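Long-range contacts in catalase (Bacillus pumilus, PDB 4QOL), which catalyses the breakdown of hydrogen peroxide into water and oxygen at a buried heme and also shows peroxidase-like reactivity toward phenolic substrates: residues Val55-Gly60 with Arg94-Ile99; Gly113-Phe118 with Asp126-Asn131; Pro144-Ser149 with Asp166-Thr171. All coordinates share one frame; numbering follows the deposited sequence.

Interaction 1: residues Val55-Gly60 with Arg94-Ile99. With HEM (protoporphyrin IX containing Fe), chain E.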
loop_
_atom_site.group_PDB
_atom_site.type_symbol
_atom_site.label_atom_id
_atom_site.label_comp_id
_atom_site.label_asym_id
_atom_site.label_seq_id
_atom_site.Cartn_x
_atom_site.Cartn_y
_atom_site.Cartn_z
ATOM N N VAL A 55 -7.329 5.371 12.996
ATOM C CA VAL A 55 -6.643 6.547 13.467
ATOM C C VAL A 55 -7.142 6.991 14.873
ATOM O O VAL A 55 -6.367 7.599 15.663
ATOM C CB VAL A 55 -6.689 7.678 12.433
ATOM C CG1 VAL A 55 -8.063 8.255 12.203
ATOM C CG2 VAL A 55 -5.675 8.792 12.759
ATOM N N VAL A 56 -8.438 6.817 15.100
ATOM C CA VAL A 56 -9.008 6.931 16.484
ATOM C C VAL A 56 -9.947 5.773 16.658
ATOM O O VAL A 56 -10.319 5.127 15.646
ATOM C CB VAL A 56 -9.750 8.281 16.734
ATOM C CG1 VAL A 56 -8.767 9.431 16.871
ATOM C CG2 VAL A 56 -10.754 8.555 15.635
ATOM N N HIS A 57 -10.335 5.479 17.878
ATOM C CA HIS A 57 -11.189 4.298 18.230
ATOM C C HIS A 57 -10.551 2.964 17.852
ATOM O O HIS A 57 -11.199 2.004 17.427
ATOM C CB HIS A 57 -12.547 4.399 17.628
ATOM C CG HIS A 57 -13.353 5.594 18.105
ATOM N ND1 HIS A 57 -14.429 5.451 18.930
ATOM C CD2 HIS A 57 -13.294 6.897 17.777
ATOM C CE1 HIS A 57 -15.002 6.639 19.136
ATOM N NE2 HIS A 57 -14.340 7.538 18.438
ATOM N N ALA A 58 -9.234 2.944 17.972
ATOM C CA ALA A 58 -8.460 1.736 17.566
ATOM C C ALA A 58 -8.777 0.492 18.394
ATOM O O ALA A 58 -8.786 -0.615 17.881
ATOM C CB ALA A 58 -6.973 2.036 17.644
ATOM N N ARG A 59 -9.002 0.671 19.686
ATOM C CA ARG A 59 -9.421 -0.395 20.585
ATOM C C ARG A 59 -10.906 -0.545 20.609
ATOM O O ARG A 59 -11.600 0.415 20.914
ATOM C CB ARG A 59 -8.972 -0.072 22.053
ATOM C CG ARG A 59 -9.658 -0.917 23.143
ATOM C CD ARG A 59 -9.430 -2.414 23.103
ATOM N NE ARG A 59 -8.282 -2.774 23.894
ATOM C CZ ARG A 59 -7.842 -4.006 24.036
ATOM N NH1 ARG A 59 -8.419 -5.011 23.388
ATOM N NH2 ARG A 59 -6.757 -4.229 24.780
ATOM N N GLY A 60 -11.410 -1.750 20.263
ATOM C CA GLY A 60 -12.853 -2.009 20.290
ATOM C C GLY A 60 -13.226 -3.459 20.114
ATOM O O GLY A 60 -12.377 -4.319 19.957
ATOM N N ARG A 94 -19.943 -2.039 16.489
ATOM C CA ARG A 94 -18.616 -1.992 17.122
ATOM C C ARG A 94 -18.589 -0.897 18.220
ATOM O O ARG A 94 -19.013 0.235 17.984
ATOM C CB ARG A 94 -17.505 -1.724 16.119
ATOM C CG ARG A 94 -16.102 -1.807 16.707
ATOM C CD ARG A 94 -15.033 -1.814 15.591
ATOM N NE ARG A 94 -13.656 -1.801 16.101
ATOM C CZ ARG A 94 -13.006 -0.728 16.552
ATOM N NH1 ARG A 94 -13.567 0.428 16.656
ATOM N NH2 ARG A 94 -11.731 -0.861 16.932
ATOM N N PHE A 95 -18.104 -1.296 19.397
ATOM C CA PHE A 95 -17.885 -0.404 20.561
ATOM C C PHE A 95 -16.443 -0.166 20.650
ATOM O O PHE A 95 -15.638 -1.070 20.266
ATOM C CB PHE A 95 -18.411 -1.041 21.850
ATOM C CG PHE A 95 -19.912 -1.334 21.826
ATOM C CD1 PHE A 95 -20.868 -0.342 21.885
ATOM C CD2 PHE A 95 -20.341 -2.661 21.755
ATOM C CE1 PHE A 95 -22.221 -0.663 21.921
ATOM C CE2 PHE A 95 -21.692 -2.984 21.778
ATOM C CZ PHE A 95 -22.622 -2.001 21.843
ATOM N N SER A 96 -16.026 0.950 21.228
ATOM C CA SER A 96 -14.628 1.274 21.254
ATOM C C SER A 96 -14.330 2.326 22.329
ATOM O O SER A 96 -15.229 3.049 22.786
ATOM C CB SER A 96 -14.197 1.808 19.873
ATOM O OG SER A 96 -15.045 2.848 19.454
ATOM N N THR A 97 -13.048 2.449 22.705
ATOM C CA THR A 97 -12.527 3.696 23.257
ATOM C C THR A 97 -12.115 4.616 22.158
ATOM O O THR A 97 -12.487 4.384 20.991
ATOM C CB THR A 97 -11.336 3.399 24.244
ATOM O OG1 THR A 97 -10.259 2.811 23.551
ATOM C CG2 THR A 97 -11.792 2.431 25.418
ATOM N N VAL A 98 -11.381 5.680 22.434
ATOM C CA VAL A 98 -11.059 6.681 21.429
ATOM C C VAL A 98 -9.583 6.895 21.136
ATOM O O VAL A 98 -9.163 6.785 19.982
ATOM C CB VAL A 98 -11.704 8.064 21.725
ATOM C CG1 VAL A 98 -11.306 9.068 20.611
ATOM C CG2 VAL A 98 -13.191 7.906 21.861
ATOM N N ILE A 99 -8.791 7.221 22.149
ATOM C CA ILE A 99 -7.508 7.856 21.934
ATOM C C ILE A 99 -6.363 6.841 21.806
ATOM O O ILE A 99 -5.525 6.982 20.946
ATOM C CB ILE A 99 -7.224 8.890 23.014
ATOM C CG1 ILE A 99 -8.147 10.103 22.784
ATOM C CG2 ILE A 99 -5.748 9.318 23.062
ATOM C CD1 ILE A 99 -7.960 10.895 21.473
HETATM C CHA HEM E . -13.776 6.317 14.027
HETATM C CHB HEM E . -12.897 10.674 12.084
HETATM C CHC HEM E . -16.191 12.656 15.248
HETATM C CHD HEM E . -17.454 8.165 16.556
HETATM C C1A HEM E . -13.234 7.336 13.260
HETATM C C2A HEM E . -12.190 7.185 12.291
HETATM C C3A HEM E . -11.949 8.408 11.746
HETATM C C4A HEM E . -12.835 9.309 12.365
HETATM C CMA HEM E . -11.038 8.850 10.638
HETATM C CAA HEM E . -11.549 5.881 11.939
HETATM C CBA HEM E . -12.618 5.084 11.162
HETATM C CGA HEM E . -12.070 3.834 10.581
HETATM O O1A HEM E . -12.879 2.985 10.153
HETATM O O2A HEM E . -10.839 3.673 10.421
HETATM C C1B HEM E . -13.728 11.557 12.829
HETATM C C2B HEM E . -13.744 12.966 12.583
HETATM C C3B HEM E . -14.632 13.536 13.459
HETATM C C4B HEM E . -15.231 12.442 14.237
HETATM C CMB HEM E . -12.917 13.661 11.532
HETATM C CAB HEM E . -15.040 14.936 13.595
HETATM C CBB HEM E . -14.747 15.798 12.618
HETATM C C1C HEM E . -16.829 11.587 15.878
HETATM C C2C HEM E . -18.021 11.704 16.556
HETATM C C3C HEM E . -18.361 10.445 16.944
HETATM C C4C HEM E . -17.413 9.527 16.433
HETATM C CMC HEM E . -18.701 13.020 16.869
HETATM C CAC HEM E . -19.578 10.074 17.583
HETATM C CBC HEM E . -20.631 10.848 17.382
HETATM C C1D HEM E . -16.512 7.327 15.941
HETATM C C2D HEM E . -16.527 5.880 16.159
HETATM C C3D HEM E . -15.498 5.346 15.493
HETATM C C4D HEM E . -14.856 6.486 14.846
HETATM C CMD HEM E . -17.544 5.196 17.024
HETATM C CAD HEM E . -15.106 3.894 15.395
HETATM C CBD HEM E . -16.025 3.271 14.320
HETATM C CGD HEM E . -15.623 1.826 14.285
HETATM O O1D HEM E . -16.115 1.091 15.133
HETATM O O2D HEM E . -14.817 1.380 13.424
HETATM N NA HEM E . -13.658 8.668 13.282
HETATM N NB HEM E . -14.623 11.324 13.807
HETATM N NC HEM E . -16.498 10.258 15.738
HETATM N ND HEM E . -15.501 7.662 15.147
HETATM FE FE HEM E . -15.083 9.423 14.508
HETATM O O HOH W 1 -7.218 5.183 18.798
HETATM O O HOH W 2 -8.976 3.326 21.087
#
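His57 turns the edge of its imidazole to Ser96 and one flat side to Val98 in the heme pocket of the catalase beta-barrel, where the loop entering strand 60-69 meets the end of strand 88-96. CG lies anti to the carbonyl carbon (chi1 -62°), which lays the ring flat along the porphyrin, with His57 NE2 3.3 Å from heme C1D. Over the opposite face, Val98 CG2 makes a CH-pi contact 3.8 Å from the ring centroid; a branched side chain suits this place because its methyl can press on the ring while CG1 lies alongside. In the ring plane, His57 ND1 donates to Ser96 OG (2.7 Å, 159° at the hydrogen), which fixes the rotation of the imidazole. A stacked histidine backed by a serine is consistent with the distal catalytic histidine of heme catalases. The backbone is held as well, His57 N bonding to Val98 O at 2.7 Å.

Arg94 runs extended from CG to NE and then turns its guanidinium, its length suiting a bridge from strand to loop. Its NH1 and NH2 grip His57 O end-on, at 2.9 and 3.0 Å and within the guanidinium plane, while NH1 also donates to heme propionate O1D at 3.0 Å. Gly60 CA covers one face of the guanidinium, where a side chain would run into Arg94 CZ as well as Phe95 O. Water 2 accepts from Arg59 N and lies 2.8 Å from Thr97 OG1.

Interaction 2: residues Gly113-Phe118 with Asp126-Asn131. With HEM (protoporphyrin IX containing Fe), chain E.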
loop_
_atom_site.group_PDB
_atom_site.type_symbol
_atom_site.label_atom_id
_atom_site.label_comp_id
_atom_site.label_asym_id
_atom_site.label_seq_id
_atom_site.Cartn_x
_atom_site.Cartn_y
_atom_site.Cartn_z
ATOM N N GLY A 113 -17.070 4.778 21.628
ATOM C CA GLY A 113 -17.790 4.636 20.358
ATOM C C GLY A 113 -18.897 3.634 20.434
ATOM O O GLY A 113 -18.805 2.634 21.143
ATOM N N PHE A 114 -19.897 3.885 19.634
ATOM C CA PHE A 114 -21.134 3.129 19.599
ATOM C C PHE A 114 -21.615 3.207 18.153
ATOM O O PHE A 114 -22.423 4.035 17.769
ATOM C CB PHE A 114 -22.145 3.773 20.556
ATOM C CG PHE A 114 -23.304 2.893 20.944
ATOM C CD1 PHE A 114 -24.053 2.200 20.010
ATOM C CD2 PHE A 114 -23.685 2.820 22.282
ATOM C CE1 PHE A 114 -25.144 1.417 20.396
ATOM C CE2 PHE A 114 -24.762 2.059 22.679
ATOM C CZ PHE A 114 -25.503 1.351 21.733
ATOM N N ALA A 115 -21.062 2.313 17.325
ATOM C CA ALA A 115 -21.248 2.355 15.852
ATOM C C ALA A 115 -22.148 1.222 15.396
ATOM O O ALA A 115 -21.843 0.073 15.658
ATOM C CB ALA A 115 -19.890 2.249 15.143
ATOM N N VAL A 116 -23.278 1.544 14.773
ATOM C CA VAL A 116 -24.240 0.577 14.353
ATOM C C VAL A 116 -24.460 0.602 12.839
ATOM O O VAL A 116 -24.761 1.655 12.259
ATOM C CB VAL A 116 -25.603 0.853 15.048
ATOM C CG1 VAL A 116 -26.635 -0.223 14.658
ATOM C CG2 VAL A 116 -25.419 0.920 16.572
ATOM N N LYS A 117 -24.290 -0.560 12.228
ATOM C CA LYS A 117 -24.507 -0.736 10.786
ATOM C C LYS A 117 -25.812 -1.550 10.645
ATOM O O LYS A 117 -25.868 -2.676 11.132
ATOM C CB LYS A 117 -23.322 -1.501 10.186
ATOM C CG LYS A 117 -23.421 -1.891 8.713
ATOM C CD LYS A 117 -22.187 -2.627 8.173
ATOM C CE LYS A 117 -20.915 -1.820 8.267
ATOM N NZ LYS A 117 -20.929 -0.474 7.602
ATOM N N PHE A 118 -26.831 -0.916 10.075
ATOM C CA PHE A 118 -28.105 -1.539 9.764
ATOM C C PHE A 118 -28.086 -2.019 8.287
ATOM O O PHE A 118 -27.922 -1.216 7.351
ATOM C CB PHE A 118 -29.221 -0.525 9.906
ATOM C CG PHE A 118 -29.396 0.087 11.271
ATOM C CD1 PHE A 118 -28.732 1.198 11.655
ATOM C CD2 PHE A 118 -30.382 -0.416 12.129
ATOM C CE1 PHE A 118 -28.981 1.830 12.846
ATOM C CE2 PHE A 118 -30.571 0.167 13.384
ATOM C CZ PHE A 118 -29.891 1.299 13.743
ATOM N N ASP A 126 -25.439 3.487 8.371
ATOM C CA ASP A 126 -24.505 3.514 9.507
ATOM C C ASP A 126 -24.843 4.669 10.416
ATOM O O ASP A 126 -24.887 5.810 9.981
ATOM C CB ASP A 126 -23.022 3.700 9.066
ATOM C CG ASP A 126 -22.368 2.471 8.379
ATOM O OD1 ASP A 126 -22.832 1.310 8.607
ATOM O OD2 ASP A 126 -21.441 2.707 7.591
ATOM N N LEU A 127 -25.124 4.385 11.675
ATOM C CA LEU A 127 -25.296 5.428 12.706
ATOM C C LEU A 127 -24.085 5.326 13.619
ATOM O O LEU A 127 -23.998 4.438 14.459
ATOM C CB LEU A 127 -26.580 5.273 13.505
ATOM C CG LEU A 127 -26.861 6.306 14.623
ATOM C CD1 LEU A 127 -26.916 7.722 14.051
ATOM C CD2 LEU A 127 -28.168 5.971 15.293
ATOM N N VAL A 128 -23.156 6.223 13.370
ATOM C CA VAL A 128 -21.811 6.152 13.967
ATOM C C VAL A 128 -21.826 7.064 15.196
ATOM O O VAL A 128 -21.450 8.258 15.147
ATOM C CB VAL A 128 -20.667 6.503 12.955
ATOM C CG1 VAL A 128 -19.303 6.255 13.611
ATOM C CG2 VAL A 128 -20.842 5.733 11.648
ATOM N N GLY A 129 -22.253 6.510 16.325
ATOM C CA GLY A 129 -22.444 7.294 17.528
ATOM C C GLY A 129 -21.317 7.191 18.540
ATOM O O GLY A 129 -20.345 6.437 18.389
ATOM N N ASN A 130 -21.498 7.871 19.668
ATOM C CA ASN A 130 -20.711 7.701 20.883
ATOM C C ASN A 130 -21.653 7.541 22.055
ATOM O O ASN A 130 -22.849 7.859 21.919
ATOM C CB ASN A 130 -19.819 8.948 21.162
ATOM C CG ASN A 130 -18.467 8.923 20.492
ATOM O OD1 ASN A 130 -17.955 7.898 20.027
ATOM N ND2 ASN A 130 -17.812 10.097 20.529
ATOM N N ASN A 131 -21.179 7.151 23.199
ATOM C CA ASN A 131 -22.037 7.169 24.428
ATOM C C ASN A 131 -22.462 8.562 24.821
ATOM O O ASN A 131 -23.666 8.831 24.968
ATOM C CB ASN A 131 -21.386 6.424 25.621
ATOM C CG ASN A 131 -20.129 7.094 26.156
ATOM O OD1 ASN A 131 -19.359 7.669 25.400
ATOM N ND2 ASN A 131 -19.899 6.962 27.475
HETATM C CHA HEM E . -13.776 6.317 14.027
HETATM C CHB HEM E . -12.897 10.674 12.084
HETATM C CHC HEM E . -16.191 12.656 15.248
HETATM C CHD HEM E . -17.454 8.165 16.556
HETATM C C1A HEM E . -13.234 7.336 13.260
HETATM C C2A HEM E . -12.190 7.185 12.291
HETATM C C3A HEM E . -11.949 8.408 11.746
HETATM C C4A HEM E . -12.835 9.309 12.365
HETATM C CMA HEM E . -11.038 8.850 10.638
HETATM C CAA HEM E . -11.549 5.881 11.939
HETATM C CBA HEM E . -12.618 5.084 11.162
HETATM C CGA HEM E . -12.070 3.834 10.581
HETATM O O1A HEM E . -12.879 2.985 10.153
HETATM O O2A HEM E . -10.839 3.673 10.421
HETATM C C1B HEM E . -13.728 11.557 12.829
HETATM C C2B HEM E . -13.744 12.966 12.583
HETATM C C3B HEM E . -14.632 13.536 13.459
HETATM C C4B HEM E . -15.231 12.442 14.237
HETATM C CMB HEM E . -12.917 13.661 11.532
HETATM C CAB HEM E . -15.040 14.936 13.595
HETATM C CBB HEM E . -14.747 15.798 12.618
HETATM C C1C HEM E . -16.829 11.587 15.878
HETATM C C2C HEM E . -18.021 11.704 16.556
HETATM C C3C HEM E . -18.361 10.445 16.944
HETATM C C4C HEM E . -17.413 9.527 16.433
HETATM C CMC HEM E . -18.701 13.020 16.869
HETATM C CAC HEM E . -19.578 10.074 17.583
HETATM C CBC HEM E . -20.631 10.848 17.382
HETATM C C1D HEM E . -16.512 7.327 15.941
HETATM C C2D HEM E . -16.527 5.880 16.159
HETATM C C3D HEM E . -15.498 5.346 15.493
HETATM C C4D HEM E . -14.856 6.486 14.846
HETATM C CMD HEM E . -17.544 5.196 17.024
HETATM C CAD HEM E . -15.106 3.894 15.395
HETATM C CBD HEM E . -16.025 3.271 14.320
HETATM C CGD HEM E . -15.623 1.826 14.285
HETATM O O1D HEM E . -16.115 1.091 15.133
HETATM O O2D HEM E . -14.817 1.380 13.424
HETATM N NA HEM E . -13.658 8.668 13.282
HETATM N NB HEM E . -14.623 11.324 13.807
HETATM N NC HEM E . -16.498 10.258 15.738
HETATM N ND HEM E . -15.501 7.662 15.147
HETATM FE FE HEM E . -15.083 9.423 14.508
HETATM O O HOH W 3 -25.247 4.602 17.090
#
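Asp126 and Lys117 face each other from a non-hydrogen-bonded pair, side chains side by side. The lysine leaves the backbone with CG anti to N (chi1 175°), then bends at its last two torsions, bringing NZ back to Asp126 OD1 at 2.8 Å on the syn lone pair; the bond from NZ to OD2 is weak. NZ also donates to Ala315 O, and OD2 accepts from Thr317 N, which ties this buried salt bridge to a neighbouring loop. An alanine in place of Lys117 would probably leave the buried charge of Asp126 without its mate and Ala315 O without this donor.

Leu127 pairs with Val116 through both backbone bonds, Val116 N to Leu127 O at 3.0 Å and Leu127 N to Val116 O at 2.8 Å. The two strands form an antiparallel beta hairpin, 113-120 with 123-130, in the catalase barrel. On the face shared with Val116, Leu127 CB meets the edge of the Phe118 ring at CE1, 4.2 Å away, and the leucine side chain packs on Trp218 and Tyr216.

Phe114, on that same apolar face, stacks on Trp218 and meets Phe95 edge-to-face. Its backbone exchanges two hydrogen bonds with Gly129. Glycine fits opposite it, since a CB there would press on Phe114 O. On the face it shares with Ala115, Val128 CG1 approaches heme C2D to 3.8 Å. At Gly113, a CB would strike heme methyl CMD.

Interaction 3: residues Pro144-Ser149 with Asp166-Thr171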
loop_
_atom_site.group_PDB
_atom_site.type_symbol
_atom_site.label_atom_id
_atom_site.label_comp_id
_atom_site.label_asym_id
_atom_site.label_seq_id
_atom_site.Cartn_x
_atom_site.Cartn_y
_atom_site.Cartn_z
ATOM N N PRO A 144 -8.220 17.182 13.645
ATOM C CA PRO A 144 -6.855 16.660 13.799
ATOM C C PRO A 144 -6.099 17.360 14.963
ATOM O O PRO A 144 -5.308 16.760 15.652
ATOM C CB PRO A 144 -6.198 17.023 12.462
ATOM C CG PRO A 144 -7.408 16.979 11.463
ATOM C CD PRO A 144 -8.482 17.593 12.252
ATOM N N ASP A 145 -6.413 18.641 15.169
ATOM C CA ASP A 145 -5.828 19.391 16.256
ATOM C C ASP A 145 -6.300 18.816 17.624
ATOM O O ASP A 145 -5.445 18.589 18.546
ATOM C CB ASP A 145 -6.241 20.873 16.202
ATOM C CG ASP A 145 -5.706 21.579 14.957
ATOM O OD1 ASP A 145 -4.472 21.542 14.768
ATOM O OD2 ASP A 145 -6.600 22.033 14.163
ATOM N N MET A 146 -7.613 18.623 17.765
ATOM C CA MET A 146 -8.171 18.037 18.981
ATOM C C MET A 146 -7.525 16.685 19.286
ATOM O O MET A 146 -7.000 16.447 20.401
ATOM C CB MET A 146 -9.663 17.918 18.869
ATOM C CG MET A 146 -10.331 17.466 20.142
ATOM S SD MET A 146 -11.963 16.752 19.770
ATOM C CE MET A 146 -11.553 15.041 19.647
ATOM N N VAL A 147 -7.557 15.825 18.287
ATOM C CA VAL A 147 -6.982 14.502 18.417
ATOM C C VAL A 147 -5.471 14.541 18.797
ATOM O O VAL A 147 -5.022 13.830 19.693
ATOM C CB VAL A 147 -7.237 13.660 17.214
ATOM C CG1 VAL A 147 -6.514 12.333 17.324
ATOM C CG2 VAL A 147 -8.745 13.396 17.114
ATOM N N HIS A 148 -4.706 15.347 18.061
ATOM C CA HIS A 148 -3.283 15.429 18.340
ATOM C C HIS A 148 -3.023 15.924 19.782
ATOM O O HIS A 148 -2.017 15.472 20.399
ATOM C CB HIS A 148 -2.609 16.364 17.361
ATOM C CG HIS A 148 -2.436 15.823 15.967
ATOM N ND1 HIS A 148 -1.787 16.524 14.996
ATOM C CD2 HIS A 148 -2.856 14.670 15.383
ATOM C CE1 HIS A 148 -1.731 15.793 13.889
ATOM N NE2 HIS A 148 -2.363 14.671 14.112
ATOM N N SER A 149 -3.879 16.823 20.305
ATOM C CA SER A 149 -3.672 17.306 21.710
ATOM C C SER A 149 -3.943 16.226 22.731
ATOM O O SER A 149 -3.274 16.159 23.747
ATOM C CB SER A 149 -4.529 18.560 21.971
ATOM O OG SER A 149 -5.854 18.215 22.302
ATOM N N ASP A 166 -4.364 22.584 27.116
ATOM C CA ASP A 166 -3.984 23.772 26.372
ATOM C C ASP A 166 -5.005 23.967 25.250
ATOM O O ASP A 166 -5.612 25.029 25.098
ATOM C CB ASP A 166 -2.612 23.658 25.780
ATOM C CG ASP A 166 -2.117 24.947 25.089
ATOM O OD1 ASP A 166 -2.521 26.067 25.483
ATOM O OD2 ASP A 166 -1.170 24.820 24.274
ATOM N N PHE A 167 -5.185 22.941 24.460
ATOM C CA PHE A 167 -6.194 23.006 23.365
ATOM C C PHE A 167 -7.588 23.270 23.834
ATOM O O PHE A 167 -8.287 24.123 23.269
ATOM C CB PHE A 167 -6.179 21.693 22.508
ATOM C CG PHE A 167 -7.207 21.652 21.413
ATOM C CD1 PHE A 167 -6.951 22.194 20.120
ATOM C CD2 PHE A 167 -8.453 21.101 21.677
ATOM C CE1 PHE A 167 -8.003 22.203 19.157
ATOM C CE2 PHE A 167 -9.491 21.160 20.755
ATOM C CZ PHE A 167 -9.238 21.649 19.479
ATOM N N MET A 168 -8.065 22.487 24.791
ATOM C CA MET A 168 -9.438 22.602 25.231
ATOM C C MET A 168 -9.771 23.962 25.824
ATOM O O MET A 168 -10.834 24.548 25.506
ATOM C CB MET A 168 -9.810 21.504 26.208
ATOM C CG MET A 168 -9.820 20.124 25.638
ATOM S SD MET A 168 -10.984 19.774 24.317
ATOM C CE MET A 168 -10.334 18.128 23.911
ATOM N N THR A 169 -8.886 24.495 26.640
ATOM C CA THR A 169 -9.129 25.826 27.253
ATOM C C THR A 169 -9.256 26.965 26.239
ATOM O O THR A 169 -10.028 27.906 26.447
ATOM C CB THR A 169 -8.046 26.184 28.314
ATOM O OG1 THR A 169 -6.741 26.196 27.755
ATOM C CG2 THR A 169 -8.157 25.252 29.496
ATOM N N LEU A 170 -8.475 26.860 25.150
ATOM C CA LEU A 170 -8.466 27.749 24.039
ATOM C C LEU A 170 -9.599 27.485 23.001
ATOM O O LEU A 170 -9.746 28.248 22.020
ATOM C CB LEU A 170 -7.121 27.761 23.367
ATOM C CG LEU A 170 -5.962 28.273 24.266
ATOM C CD1 LEU A 170 -4.630 28.062 23.582
ATOM C CD2 LEU A 170 -6.175 29.757 24.560
ATOM N N THR A 171 -10.413 26.490 23.314
ATOM C CA THR A 171 -11.536 26.006 22.490
ATOM C C THR A 171 -12.681 25.864 23.454
ATOM O O THR A 171 -13.158 24.779 23.769
ATOM C CB THR A 171 -11.148 24.668 21.839
ATOM O OG1 THR A 171 -9.911 24.855 21.135
ATOM C CG2 THR A 171 -12.196 24.157 20.898
#
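Phe167 reaches across to Met146 and supplies most of the apolar contact. With CG anti to its backbone N (chi1 178°), it sets one ring face against the helix backbone, and Met146 CA forms a CH-pi contact 3.9 Å from the ring centroid, 17° off the normal. Two CB atoms rest on the rim of the ring: Asp145 CB is 3.7 Å from Phe167 CE1, and Met146 CB is 3.8 Å from CE2. Beyond the ring the unbranched, flexible methionines meet, Met168 CE touching Met146 CG at 3.8 Å, and both methionine side chains also pack on Phe136. This is the packing of helix 143-150 against helix 161-169 outside the catalase barrel, the latter helix lying in turn on helix 453-466.

The hydrogen bonds run within each segment. Ser149 OG donates to Met146 O at 2.8 Å; with its proton so placed, the small hydroxyl can lie 3.5 Å from Phe167 CB. Thr171 OG1 donates to Phe167 O at 2.8 Å and sits over the centre of the other face of the Phe167 ring.

The charged group is turned to the subunit interface: the Asp145 carboxylate leads from the phenylalanine to a salt bridge with Lys42 of a second subunit, while helix 161-169 also borders a third.

All three contacts are buried, but at different depths. Interactions 1 and 2 lie near the centre of the chain and share one sheet: strands 88-96 and 113-120 are neighbours, joined by backbone contacts such as Ser96 O to Gly113 N, and both interactions line the heme. Interaction 1 is mostly polar, a loop fixed by an arginine, a serine and waters, whereas interaction 2 combines regular strand pairing with an apolar face and one salt bridge. Interaction 3, whose centre lies about 19 Å from the centre of the chain, joins helices by side-chain packing without a hydrogen bond between them. Interactions 1 and 3 touch through Val56 and Val147 and both reach the second subunit; interaction 3 also reaches the third, interaction 2 neither.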